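Local coordinates for protein phosphodiesterase (Candida albicans, PDB 6CPU) that belongs to the phosphodiesterase family of the HD clan and holds a zinc ion and a magnesium ion in a mainly helical fold, at residues L236-A241 against D281-C286; H288-L293 against L340-A345; A332-I337 against K451-L456; C401-E404 against T410-S413; A461-V466 against E538-S543. All blocks are in the same frame, centred on the assembly; numbering follows the deposited sequence.

Contact 1: L236-A241 against D281-C286; sequences LMIDYA and DVLQAC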
# COMPACT_ATOMS: atom_id res chain seq x y z
N LEU A 236 3.40 -6.22 13.48
CA LEU A 236 3.32 -5.73 14.86
C LEU A 236 1.98 -5.06 15.15
O LEU A 236 1.33 -5.35 16.16
CB LEU A 236 4.46 -4.75 15.14
CG LEU A 236 5.85 -5.37 15.22
CD1 LEU A 236 6.91 -4.28 15.28
CD2 LEU A 236 5.96 -6.32 16.40
N MET A 237 1.55 -4.20 14.24
CA MET A 237 0.32 -3.44 14.44
C MET A 237 -0.96 -4.26 14.31
O MET A 237 -1.86 -4.14 15.14
CB MET A 237 0.31 -2.24 13.52
CG MET A 237 1.32 -1.22 13.94
SD MET A 237 1.32 0.26 12.92
CE MET A 237 2.34 -0.25 11.53
N ILE A 238 -1.03 -5.10 13.28
CA ILE A 238 -2.22 -5.91 13.07
C ILE A 238 -2.34 -7.04 14.10
O ILE A 238 -3.44 -7.30 14.60
CB ILE A 238 -2.29 -6.46 11.63
CG1 ILE A 238 -2.31 -5.30 10.62
CG2 ILE A 238 -3.51 -7.35 11.46
CD1 ILE A 238 -3.57 -4.46 10.62
N ASP A 239 -1.24 -7.72 14.41
CA ASP A 239 -1.27 -8.77 15.43
C ASP A 239 -1.78 -8.19 16.76
O ASP A 239 -2.62 -8.80 17.42
CB ASP A 239 0.11 -9.40 15.61
CG ASP A 239 0.10 -10.64 16.50
OD1 ASP A 239 -0.92 -11.35 16.57
OD2 ASP A 239 1.14 -10.93 17.13
N TYR A 240 -1.28 -7.01 17.10
CA TYR A 240 -1.64 -6.31 18.35
C TYR A 240 -3.14 -6.00 18.42
O TYR A 240 -3.77 -6.19 19.45
CB TYR A 240 -0.82 -5.02 18.45
CG TYR A 240 -0.84 -4.34 19.81
CD1 TYR A 240 -0.13 -4.88 20.89
CD2 TYR A 240 -1.53 -3.15 20.01
CE1 TYR A 240 -0.13 -4.25 22.13
CE2 TYR A 240 -1.53 -2.51 21.26
CZ TYR A 240 -0.82 -3.07 22.31
OH TYR A 240 -0.83 -2.45 23.54
N ALA A 241 -3.69 -5.55 17.29
CA ALA A 241 -5.12 -5.27 17.19
C ALA A 241 -5.95 -6.55 17.27
O ALA A 241 -6.98 -6.57 17.96
CB ALA A 241 -5.41 -4.53 15.90
N ASP A 281 2.73 3.84 6.64
CA ASP A 281 2.67 5.13 7.33
C ASP A 281 1.25 5.51 7.74
O ASP A 281 1.01 5.88 8.90
CB ASP A 281 3.24 6.21 6.43
CG ASP A 281 3.36 7.53 7.13
OD1 ASP A 281 4.10 7.61 8.13
OD2 ASP A 281 2.72 8.48 6.66
N VAL A 282 0.29 5.40 6.82
CA VAL A 282 -1.11 5.70 7.11
C VAL A 282 -1.69 4.74 8.15
O VAL A 282 -2.45 5.14 9.06
CB VAL A 282 -1.98 5.70 5.81
CG1 VAL A 282 -3.46 5.80 6.13
CG2 VAL A 282 -1.57 6.84 4.90
N LEU A 283 -1.33 3.47 8.05
CA LEU A 283 -1.73 2.48 9.04
C LEU A 283 -1.20 2.88 10.43
O LEU A 283 -1.92 2.84 11.44
CB LEU A 283 -1.19 1.10 8.65
CG LEU A 283 -1.19 -0.01 9.70
CD1 LEU A 283 -2.60 -0.35 10.12
CD2 LEU A 283 -0.48 -1.25 9.20
N GLN A 284 0.07 3.27 10.46
CA GLN A 284 0.74 3.64 11.71
C GLN A 284 0.14 4.90 12.34
O GLN A 284 0.03 4.98 13.56
CB GLN A 284 2.23 3.83 11.46
CG GLN A 284 3.09 3.87 12.73
CD GLN A 284 3.41 5.29 13.21
OE1 GLN A 284 2.97 6.29 12.63
NE2 GLN A 284 4.25 5.37 14.24
N ALA A 285 -0.24 5.87 11.50
CA ALA A 285 -0.98 7.05 11.98
C ALA A 285 -2.29 6.64 12.61
O ALA A 285 -2.58 7.03 13.75
CB ALA A 285 -1.23 8.03 10.84
N CYS A 286 -3.07 5.83 11.90
CA CYS A 286 -4.32 5.28 12.46
C CYS A 286 -4.05 4.56 13.77
O CYS A 286 -4.81 4.71 14.75
CB CYS A 286 -4.98 4.28 11.50
SG CYS A 286 -6.02 5.04 10.25
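M237 and L283 reach for each other tip to tip across the gap between two buried helices, with the methyl CE of M237 lying 3.8 Å from CD2 of L283. The methionine chain leaves with CG beside the backbone N and anti to the carbonyl carbon (chi1 -70°), runs straight through chi2 and turns at the sulfur (chi3 -83°). That turn brings the methyl to the leucine, while SD rests against the next residue, 3.6 Å from CA of Q284. An unbranched, pliable thioether suits this double task. Q284 slants across the methionine and meets it with CA and the aliphatic CB and CG, CB lying 4.0 Å from SD. Its amide heads away, where NE2 bonds to the carbonyls of V215 and H217 and OE1 accepts from R468, so the buried polar end is satisfied. One residue further along, CD1 of I238 comes more loosely to CD1 of L283, at 4.3 Å, and both residues also touch L343 of helix 336-348. The segment axes stand 11.0 Å apart and cross at 38°, a wide spacing that long side chains such as methionine and leucine can bridge. This is apolar helix-to-helix packing inside the mainly helical body of this HD-clan phosphodiesterase.

Contact 2: H288-L293 against L340-A345; sequences HFLIRL and LGLLVA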
# COMPACT_ATOMS: atom_id res chain seq x y z
N HIS A 288 -1.66 5.02 15.98
CA HIS A 288 -1.46 6.00 17.06
C HIS A 288 -2.76 6.71 17.46
O HIS A 288 -3.04 6.82 18.67
CB HIS A 288 -0.38 7.01 16.70
CG HIS A 288 1.00 6.58 17.10
ND1 HIS A 288 1.75 7.26 18.04
CD2 HIS A 288 1.75 5.52 16.71
CE1 HIS A 288 2.91 6.65 18.20
NE2 HIS A 288 2.94 5.59 17.40
N PHE A 289 -3.56 7.14 16.48
CA PHE A 289 -4.87 7.73 16.78
C PHE A 289 -5.69 6.81 17.69
O PHE A 289 -6.21 7.25 18.72
CB PHE A 289 -5.69 8.03 15.51
CG PHE A 289 -5.08 9.07 14.59
CD1 PHE A 289 -4.10 9.95 15.02
CD2 PHE A 289 -5.53 9.18 13.28
CE1 PHE A 289 -3.57 10.90 14.17
CE2 PHE A 289 -5.01 10.13 12.43
CZ PHE A 289 -4.02 10.99 12.87
N LEU A 290 -5.78 5.54 17.31
CA LEU A 290 -6.58 4.58 18.04
C LEU A 290 -6.06 4.32 19.47
O LEU A 290 -6.86 4.09 20.38
CB LEU A 290 -6.66 3.27 17.26
CG LEU A 290 -7.51 3.37 15.98
CD1 LEU A 290 -7.11 2.30 14.97
CD2 LEU A 290 -8.99 3.28 16.31
N ILE A 291 -4.75 4.34 19.66
CA ILE A 291 -4.18 4.21 21.01
C ILE A 291 -4.57 5.42 21.85
O ILE A 291 -5.14 5.27 22.92
CB ILE A 291 -2.66 4.03 20.99
CG1 ILE A 291 -2.31 2.63 20.46
CG2 ILE A 291 -2.07 4.21 22.39
CD1 ILE A 291 -0.93 2.55 19.88
N ARG A 292 -4.29 6.61 21.33
CA ARG A 292 -4.57 7.84 22.06
C ARG A 292 -6.07 8.07 22.30
O ARG A 292 -6.43 8.84 23.19
CB ARG A 292 -3.92 9.02 21.35
CG ARG A 292 -2.40 8.95 21.37
CD ARG A 292 -1.78 10.27 20.95
NE ARG A 292 -0.34 10.17 20.69
CZ ARG A 292 0.61 10.17 21.63
NH1 ARG A 292 0.30 10.25 22.92
NH2 ARG A 292 1.89 10.09 21.27
N LEU A 293 -6.92 7.41 21.53
CA LEU A 293 -8.37 7.40 21.74
C LEU A 293 -8.83 6.32 22.71
O LEU A 293 -10.02 6.22 23.01
CB LEU A 293 -9.10 7.21 20.40
CG LEU A 293 -9.10 8.43 19.48
CD1 LEU A 293 -9.41 8.03 18.04
CD2 LEU A 293 -10.10 9.46 19.98
N LEU A 340 -9.87 -2.90 14.37
CA LEU A 340 -9.17 -3.79 13.44
C LEU A 340 -9.57 -3.48 11.99
O LEU A 340 -8.71 -3.40 11.11
CB LEU A 340 -9.44 -5.26 13.74
CG LEU A 340 -8.77 -6.29 12.82
CD1 LEU A 340 -7.26 -6.14 12.84
CD2 LEU A 340 -9.16 -7.72 13.19
N GLY A 341 -10.86 -3.28 11.76
CA GLY A 341 -11.37 -2.91 10.44
C GLY A 341 -10.78 -1.62 9.91
O GLY A 341 -10.49 -1.51 8.72
N LEU A 342 -10.61 -0.63 10.79
CA LEU A 342 -10.01 0.64 10.41
C LEU A 342 -8.55 0.43 10.02
O LEU A 342 -8.09 0.98 9.01
CB LEU A 342 -10.08 1.65 11.57
CG LEU A 342 -10.16 3.15 11.25
CD1 LEU A 342 -9.48 3.94 12.36
CD2 LEU A 342 -9.57 3.56 9.91
N LEU A 343 -7.83 -0.34 10.83
CA LEU A 343 -6.42 -0.62 10.56
C LEU A 343 -6.24 -1.38 9.25
O LEU A 343 -5.37 -1.02 8.46
CB LEU A 343 -5.81 -1.41 11.71
CG LEU A 343 -5.72 -0.60 13.00
CD1 LEU A 343 -5.42 -1.52 14.17
CD2 LEU A 343 -4.69 0.50 12.88
N VAL A 344 -7.05 -2.41 9.03
CA VAL A 344 -7.02 -3.16 7.77
C VAL A 344 -7.35 -2.23 6.58
O VAL A 344 -6.65 -2.28 5.56
CB VAL A 344 -7.92 -4.42 7.82
CG1 VAL A 344 -8.08 -5.05 6.46
CG2 VAL A 344 -7.31 -5.45 8.78
N ALA A 345 -8.35 -1.37 6.70
CA ALA A 345 -8.64 -0.40 5.63
C ALA A 345 -7.50 0.55 5.35
O ALA A 345 -7.21 0.82 4.19
CB ALA A 345 -9.91 0.39 5.94
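L290 pushes its CD1 methyl against L343, 3.7 Å from CD2 and 3.8 Å from CG, while also lying over the neighbouring L342. The two partners are met differently. Towards L343 the approach is end to end, methyl facing methyl. L342 is crossed at a slant instead, and one of its methyls, CD1, sits against both branches of L290, 3.9 Å from CD1 and 4.0 Å from CD2. The fork of one leucine is therefore shared between two consecutive residues of helix 336-348, with CD1 serving both of them and CD2 serving L342.

The two partners reach L290 by different first torsions. L342 has CG anti to its backbone N (chi1 -151°), whereas L343 turns CG to lie beside the backbone N (chi1 -67°), which carries its end nearer to L290 than the start of the side chain would suggest. Leucine suits all three places because its forked end offers two methyls to separate neighbours. L343 uses this further against A241 of helix 227-242, and L342 against L457 and I458 of helix 446-462, so the cluster sits between several helices. All three side chains are buried, their contacts are wholly apolar and no hydrogen bond links the segments, so shape fit and the hydrophobic effect carry the contact.

Contact 3: A332-I337 against K451-L456; sequences ASLNPI and KLISAL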
# COMPACT_ATOMS: atom_id res chain seq x y z
N ALA A 332 -14.32 3.76 24.21
CA ALA A 332 -13.84 4.50 23.05
C ALA A 332 -14.93 4.48 21.98
O ALA A 332 -15.84 3.65 22.03
CB ALA A 332 -12.56 3.87 22.52
N SER A 333 -14.83 5.39 21.03
CA SER A 333 -15.81 5.47 19.95
C SER A 333 -15.84 4.16 19.16
O SER A 333 -16.92 3.61 18.91
CB SER A 333 -15.51 6.64 19.01
OG SER A 333 -15.59 7.88 19.71
N LEU A 334 -14.67 3.65 18.79
CA LEU A 334 -14.57 2.40 18.02
C LEU A 334 -14.18 1.23 18.90
O LEU A 334 -13.19 1.27 19.63
CB LEU A 334 -13.55 2.56 16.88
CG LEU A 334 -13.81 3.68 15.87
CD1 LEU A 334 -12.72 3.72 14.80
CD2 LEU A 334 -15.18 3.52 15.23
N ASN A 335 -14.98 0.17 18.83
CA ASN A 335 -14.71 -1.07 19.56
C ASN A 335 -13.56 -1.89 18.90
O ASN A 335 -12.99 -1.44 17.89
CB ASN A 335 -16.01 -1.88 19.72
CG ASN A 335 -16.42 -2.63 18.46
OD1 ASN A 335 -15.74 -2.59 17.43
ND2 ASN A 335 -17.55 -3.33 18.55
N PRO A 336 -13.20 -3.06 19.48
CA PRO A 336 -12.02 -3.79 18.97
C PRO A 336 -12.10 -4.26 17.51
O PRO A 336 -11.11 -4.11 16.79
CB PRO A 336 -11.92 -4.98 19.92
CG PRO A 336 -12.51 -4.48 21.21
CD PRO A 336 -13.65 -3.60 20.78
N ILE A 337 -13.23 -4.83 17.09
CA ILE A 337 -13.35 -5.29 15.70
C ILE A 337 -13.41 -4.12 14.71
O ILE A 337 -12.83 -4.21 13.62
CB ILE A 337 -14.50 -6.29 15.48
CG1 ILE A 337 -14.33 -7.00 14.13
CG2 ILE A 337 -15.87 -5.61 15.56
CD1 ILE A 337 -15.16 -8.26 13.99
N LYS A 451 -19.19 4.40 10.86
CA LYS A 451 -18.71 4.78 9.53
C LYS A 451 -18.08 6.15 9.50
O LYS A 451 -17.03 6.34 8.89
CB LYS A 451 -19.85 4.77 8.50
CG LYS A 451 -20.21 3.42 7.94
CD LYS A 451 -21.48 3.53 7.11
CE LYS A 451 -21.49 2.54 5.97
NZ LYS A 451 -22.87 2.40 5.42
N LEU A 452 -18.71 7.13 10.15
CA LEU A 452 -18.23 8.50 10.09
C LEU A 452 -16.93 8.67 10.87
O LEU A 452 -16.00 9.32 10.38
CB LEU A 452 -19.28 9.48 10.61
CG LEU A 452 -18.86 10.95 10.60
CD1 LEU A 452 -18.68 11.48 9.19
CD2 LEU A 452 -19.87 11.80 11.37
N ILE A 453 -16.86 8.13 12.08
CA ILE A 453 -15.64 8.23 12.87
C ILE A 453 -14.49 7.54 12.12
O ILE A 453 -13.40 8.09 11.99
CB ILE A 453 -15.77 7.63 14.28
CG1 ILE A 453 -16.87 8.36 15.08
CG2 ILE A 453 -14.45 7.71 15.02
CD1 ILE A 453 -16.77 9.86 15.03
N SER A 454 -14.77 6.34 11.63
CA SER A 454 -13.79 5.59 10.82
C SER A 454 -13.32 6.40 9.62
O SER A 454 -12.12 6.50 9.38
CB SER A 454 -14.41 4.28 10.37
OG SER A 454 -14.77 3.50 11.50
N ALA A 455 -14.27 7.02 8.90
CA ALA A 455 -13.96 7.85 7.74
C ALA A 455 -13.08 9.04 8.09
O ALA A 455 -12.14 9.37 7.37
CB ALA A 455 -15.24 8.34 7.08
N LEU A 456 -13.38 9.69 9.20
CA LEU A 456 -12.60 10.84 9.63
C LEU A 456 -11.19 10.45 10.04
O LEU A 456 -10.25 11.15 9.76
CB LEU A 456 -13.32 11.58 10.77
CG LEU A 456 -14.65 12.22 10.37
CD1 LEU A 456 -15.41 12.68 11.62
CD2 LEU A 456 -14.44 13.38 9.40
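OG of S454 is hydrogen-bonded to the carbonyl oxygen of V450, a turn earlier in its own helix, and the two methyls of L334 lie beside it, at 3.8 Å (CD2) and 3.9 Å (CD1) from that OG. With OG beside the backbone N (chi1 -60°), the hydroxyl stays close to the helix and finds its partner there, so a small polar residue can sit in a buried place. The leucine methyls pack against an oxygen that is already bonded.

The second meeting is between L334 and I453, whose side chains run past one another in opposite directions. CG of L334 is 4.2 Å from CG2 of I453, the methyl that branches directly from CB of the isoleucine. The same CG2 comes 4.3 Å from CB of S333, a looser touch, at a serine exposed to solvent. A beta-branched residue serves well here because its methyl lies close to the backbone and meets both residues of the incoming loop.

That loop leads straight into a helix. N335 occupies the N-cap, where OD1 accepts from the backbone N of Q338, and P336, which has no amide hydrogen to leave without a partner, begins the helix. L334 thus stands just before helix 336-348 and also lies on T339 and L342 of that helix. Helix 446-462 is also packed by helix 427-438, through L452 on F437, and by helix 411-421, through S454 on L414 and S418.

Contact 4: C401-E404 against T410-S413; sequences CTIE and TIRS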
# COMPACT_ATOMS: atom_id res chain seq x y z
N CYS A 401 -17.59 -10.83 9.09
CA CYS A 401 -17.83 -10.32 10.44
C CYS A 401 -18.67 -9.06 10.35
O CYS A 401 -18.59 -8.32 9.37
CB CYS A 401 -16.52 -9.95 11.14
SG CYS A 401 -15.53 -11.34 11.69
N THR A 402 -19.47 -8.83 11.39
CA THR A 402 -20.27 -7.61 11.48
C THR A 402 -19.65 -6.72 12.55
O THR A 402 -18.89 -7.20 13.39
CB THR A 402 -21.74 -7.96 11.80
OG1 THR A 402 -21.80 -8.79 12.96
CG2 THR A 402 -22.37 -8.70 10.64
N ILE A 403 -19.94 -5.42 12.50
CA ILE A 403 -19.29 -4.47 13.41
C ILE A 403 -19.69 -4.62 14.88
O ILE A 403 -18.98 -4.15 15.76
CB ILE A 403 -19.51 -3.00 12.98
CG1 ILE A 403 -21.00 -2.62 12.97
CG2 ILE A 403 -18.88 -2.73 11.62
CD1 ILE A 403 -21.20 -1.12 13.06
N GLU A 404 -20.85 -5.23 15.13
CA GLU A 404 -21.29 -5.63 16.47
C GLU A 404 -22.22 -6.82 16.33
O GLU A 404 -22.74 -7.07 15.24
CB GLU A 404 -22.03 -4.48 17.17
CG GLU A 404 -21.13 -3.30 17.50
CD GLU A 404 -21.69 -2.41 18.57
OE1 GLU A 404 -22.93 -2.23 18.63
OE2 GLU A 404 -20.88 -1.86 19.34
N THR A 410 -21.40 -5.11 7.74
CA THR A 410 -20.23 -5.98 7.72
C THR A 410 -18.94 -5.18 7.72
O THR A 410 -18.92 -3.99 7.38
CB THR A 410 -20.22 -6.88 6.46
OG1 THR A 410 -20.15 -6.06 5.29
CG2 THR A 410 -21.47 -7.76 6.41
N ILE A 411 -17.86 -5.84 8.09
CA ILE A 411 -16.54 -5.24 8.05
C ILE A 411 -16.13 -4.99 6.59
O ILE A 411 -15.47 -4.01 6.31
CB ILE A 411 -15.52 -6.11 8.81
CG1 ILE A 411 -15.83 -6.06 10.33
CG2 ILE A 411 -14.08 -5.69 8.55
CD1 ILE A 411 -15.60 -4.71 10.98
N ARG A 412 -16.56 -5.85 5.67
CA ARG A 412 -16.41 -5.57 4.23
C ARG A 412 -16.95 -4.17 3.90
O ARG A 412 -16.23 -3.32 3.35
CB ARG A 412 -17.11 -6.65 3.39
CG ARG A 412 -17.07 -6.39 1.89
CD ARG A 412 -17.62 -7.51 1.05
NE ARG A 412 -17.77 -7.08 -0.34
CZ ARG A 412 -18.79 -6.38 -0.82
NH1 ARG A 412 -19.80 -6.01 -0.03
NH2 ARG A 412 -18.81 -6.04 -2.11
N SER A 413 -18.20 -3.91 4.26
CA SER A 413 -18.84 -2.61 3.99
C SER A 413 -18.15 -1.45 4.70
O SER A 413 -18.05 -0.37 4.15
CB SER A 413 -20.32 -2.65 4.38
OG SER A 413 -21.02 -3.54 3.54
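A single beta bridge between T402 and T410 pins the loop after helix 396-400 to the residue that precedes helix 411-421. Their CA atoms are 4.1 Å apart, and both side chains set off away from the other segment, though CB of T410 still lies 3.6 Å from O of C401. The bond across the contact runs from the backbone N of I411 to the carbonyl oxygen of C401, 2.9 Å long and nearly straight at 161°. The donor is tilted from the carbonyl plane by 25°. A weaker CA-H...O contact supplements this bond, with CA of T410 lying 3.3 Å from O of C401.

T410 is the N-cap of that helix. Its OG1 accepts from the backbone N of S413 at 3.1 Å, because chi1 of 62° sets the hydroxyl between the backbone N and the carbonyl carbon, facing the first turn. Threonine is a classic choice for such a cap, its oxygen standing in for the missing carbonyl of a preceding turn. T402 uses its hydroxyl within the loop instead, where OG1 donates to O of E404, 3.0 Å away, from above the carbonyl plane.

Apolar contacts line the inner side. CG1 of I411 lies 4.0 Å from CB of C401, and the side chains of I403 and I411 cross at a slant, CG2 of I403 lying 3.9 Å from CD1 of I411. C401 and I411 both touch I337 of helix 336-348. The carbonyl of I403 accepts from the side-chain amides of N335 and Q338, which ties the loop to the start of that same helix.

Contact 5: A461-V466 against E538-S543; sequences ADISNV and ENLFNS. With ZN (zinc ion), chain B.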
# COMPACT_ATOMS: atom_id res chain seq x y z
N ALA A 461 -5.36 10.24 8.89
CA ALA A 461 -4.16 9.40 8.68
C ALA A 461 -3.59 9.57 7.28
O ALA A 461 -2.38 9.73 7.11
CB ALA A 461 -4.50 7.95 8.95
N ASP A 462 -4.46 9.54 6.27
CA ASP A 462 -4.00 9.66 4.89
C ASP A 462 -3.28 10.98 4.60
O ASP A 462 -2.35 11.01 3.79
CB ASP A 462 -5.18 9.47 3.93
CG ASP A 462 -4.74 9.27 2.49
OD1 ASP A 462 -3.68 8.64 2.21
OD2 ASP A 462 -5.50 9.75 1.63
N ILE A 463 -3.71 12.07 5.24
CA ILE A 463 -3.07 13.38 5.01
C ILE A 463 -2.22 13.81 6.22
O ILE A 463 -2.05 15.01 6.47
CB ILE A 463 -4.09 14.49 4.63
CG1 ILE A 463 -5.09 14.77 5.75
CG2 ILE A 463 -4.84 14.10 3.36
CD1 ILE A 463 -5.73 16.14 5.64
N SER A 464 -1.65 12.84 6.93
CA SER A 464 -0.96 13.11 8.20
C SER A 464 0.47 13.59 8.04
O SER A 464 1.12 13.92 9.05
CB SER A 464 -1.01 11.86 9.09
OG SER A 464 -0.24 10.81 8.52
N ASN A 465 0.99 13.67 6.82
CA ASN A 465 2.36 14.09 6.60
C ASN A 465 2.66 15.45 7.25
O ASN A 465 3.73 15.62 7.83
CB ASN A 465 2.69 14.18 5.12
CG ASN A 465 2.80 12.83 4.45
OD1 ASN A 465 2.70 11.77 5.09
ND2 ASN A 465 3.03 12.86 3.16
N VAL A 466 1.73 16.39 7.12
CA VAL A 466 1.90 17.73 7.73
C VAL A 466 1.79 17.74 9.26
O VAL A 466 2.17 18.74 9.88
CB VAL A 466 0.94 18.79 7.14
CG1 VAL A 466 1.22 18.99 5.66
CG2 VAL A 466 -0.52 18.44 7.38
N GLU A 538 -5.33 22.15 8.28
CA GLU A 538 -5.65 22.93 9.48
C GLU A 538 -7.12 22.74 9.86
O GLU A 538 -7.41 22.39 11.00
CB GLU A 538 -5.33 24.41 9.27
CG GLU A 538 -5.39 25.24 10.55
CD GLU A 538 -4.54 26.50 10.48
OE1 GLU A 538 -4.21 26.96 9.36
OE2 GLU A 538 -4.19 27.03 11.55
N ASN A 539 -8.02 22.93 8.90
CA ASN A 539 -9.45 22.84 9.17
C ASN A 539 -9.93 21.45 9.56
O ASN A 539 -10.75 21.31 10.47
CB ASN A 539 -10.26 23.35 7.98
CG ASN A 539 -10.16 24.85 7.81
OD1 ASN A 539 -9.96 25.59 8.78
ND2 ASN A 539 -10.29 25.31 6.57
N LEU A 540 -9.44 20.41 8.87
CA LEU A 540 -9.86 19.04 9.18
C LEU A 540 -9.40 18.59 10.57
O LEU A 540 -10.18 18.04 11.34
CB LEU A 540 -9.34 18.05 8.13
CG LEU A 540 -9.69 16.57 8.38
CD1 LEU A 540 -11.18 16.32 8.25
CD2 LEU A 540 -8.91 15.66 7.43
N PHE A 541 -8.13 18.81 10.87
CA PHE A 541 -7.58 18.36 12.15
C PHE A 541 -8.19 19.14 13.33
O PHE A 541 -8.63 18.54 14.32
CB PHE A 541 -6.05 18.41 12.14
CG PHE A 541 -5.43 17.25 11.41
CD1 PHE A 541 -5.32 16.01 12.03
CD2 PHE A 541 -4.99 17.38 10.10
CE1 PHE A 541 -4.77 14.93 11.37
CE2 PHE A 541 -4.43 16.29 9.43
CZ PHE A 541 -4.33 15.07 10.06
N ASN A 542 -8.25 20.47 13.20
CA ASN A 542 -8.97 21.31 14.17
C ASN A 542 -10.39 20.82 14.40
O ASN A 542 -10.81 20.64 15.54
CB ASN A 542 -9.00 22.78 13.71
CG ASN A 542 -7.68 23.49 13.92
OD1 ASN A 542 -6.94 23.19 14.86
ND2 ASN A 542 -7.37 24.45 13.06
N SER A 543 -11.11 20.55 13.32
CA SER A 543 -12.49 20.07 13.41
C SER A 543 -12.59 18.68 14.04
O SER A 543 -13.50 18.42 14.83
CB SER A 543 -13.13 20.08 12.02
OG SER A 543 -14.52 19.79 12.11
ZN ZN B . -3.16 7.47 0.58
O HOH W 1 -5.09 7.91 -0.29
O HOH W 2 -2.45 9.20 -0.60
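The zinc site of this HD-type fold lies where helix 446-462 ends, and the residues next in the chain, I463 and S464, pack on F541 of helix 525-547. OD1 of D462 binds the zinc ion at 2.1 Å, alongside H278, H349, D350 and two waters. The other carboxylate oxygen, OD2, accepts a hydrogen bond from one of these waters at 2.7 Å, so the carboxylate holds metal and bound water together.

I463 is the first residue to leave helical geometry. Its CG1 is set between the backbone N and the carbonyl carbon (chi1 64°), and the chain ends in CD1, which lies 3.7 Å from CD2 of L540 and 4.0 Å from CE2 of F541. The isoleucine slants across the leucine, whereas the I463 and F541 side chains run past one another in opposite directions. Apolar residues suit this buried face, and the broad ring of F541 also reaches T554 and I558 of helix 552-569. At the ring's edge, near its plane, sits the carbonyl oxygen of I463. The turn itself is fastened by O of A461, which accepts from both OG of S464, at 2.8 Å, and the backbone N of S464, at 3.2 Å.

Contacts 1 and 2 share helix 276-292 and touch, their centres 7 Å apart. Contact 3, centred 8 Å from contact 2, shares helix 336-348 with it and helix 446-462 with contact 5. Contact 4 lies furthest from contact 5, its centre 12 Å from that of contact 3 and 27 Å from that of contact 5. Along the chain contact 1 closes first, the segments of contacts 2 and 3 alternate, contact 4 falls wholly between the two segments of contact 3, and contact 5 comes last. Parts distant in sequence are thus interleaved in one helical body. Helices 276-292 and 446-462 supply H278 and D462 to the zinc, so the packing shares its framework with the metal site.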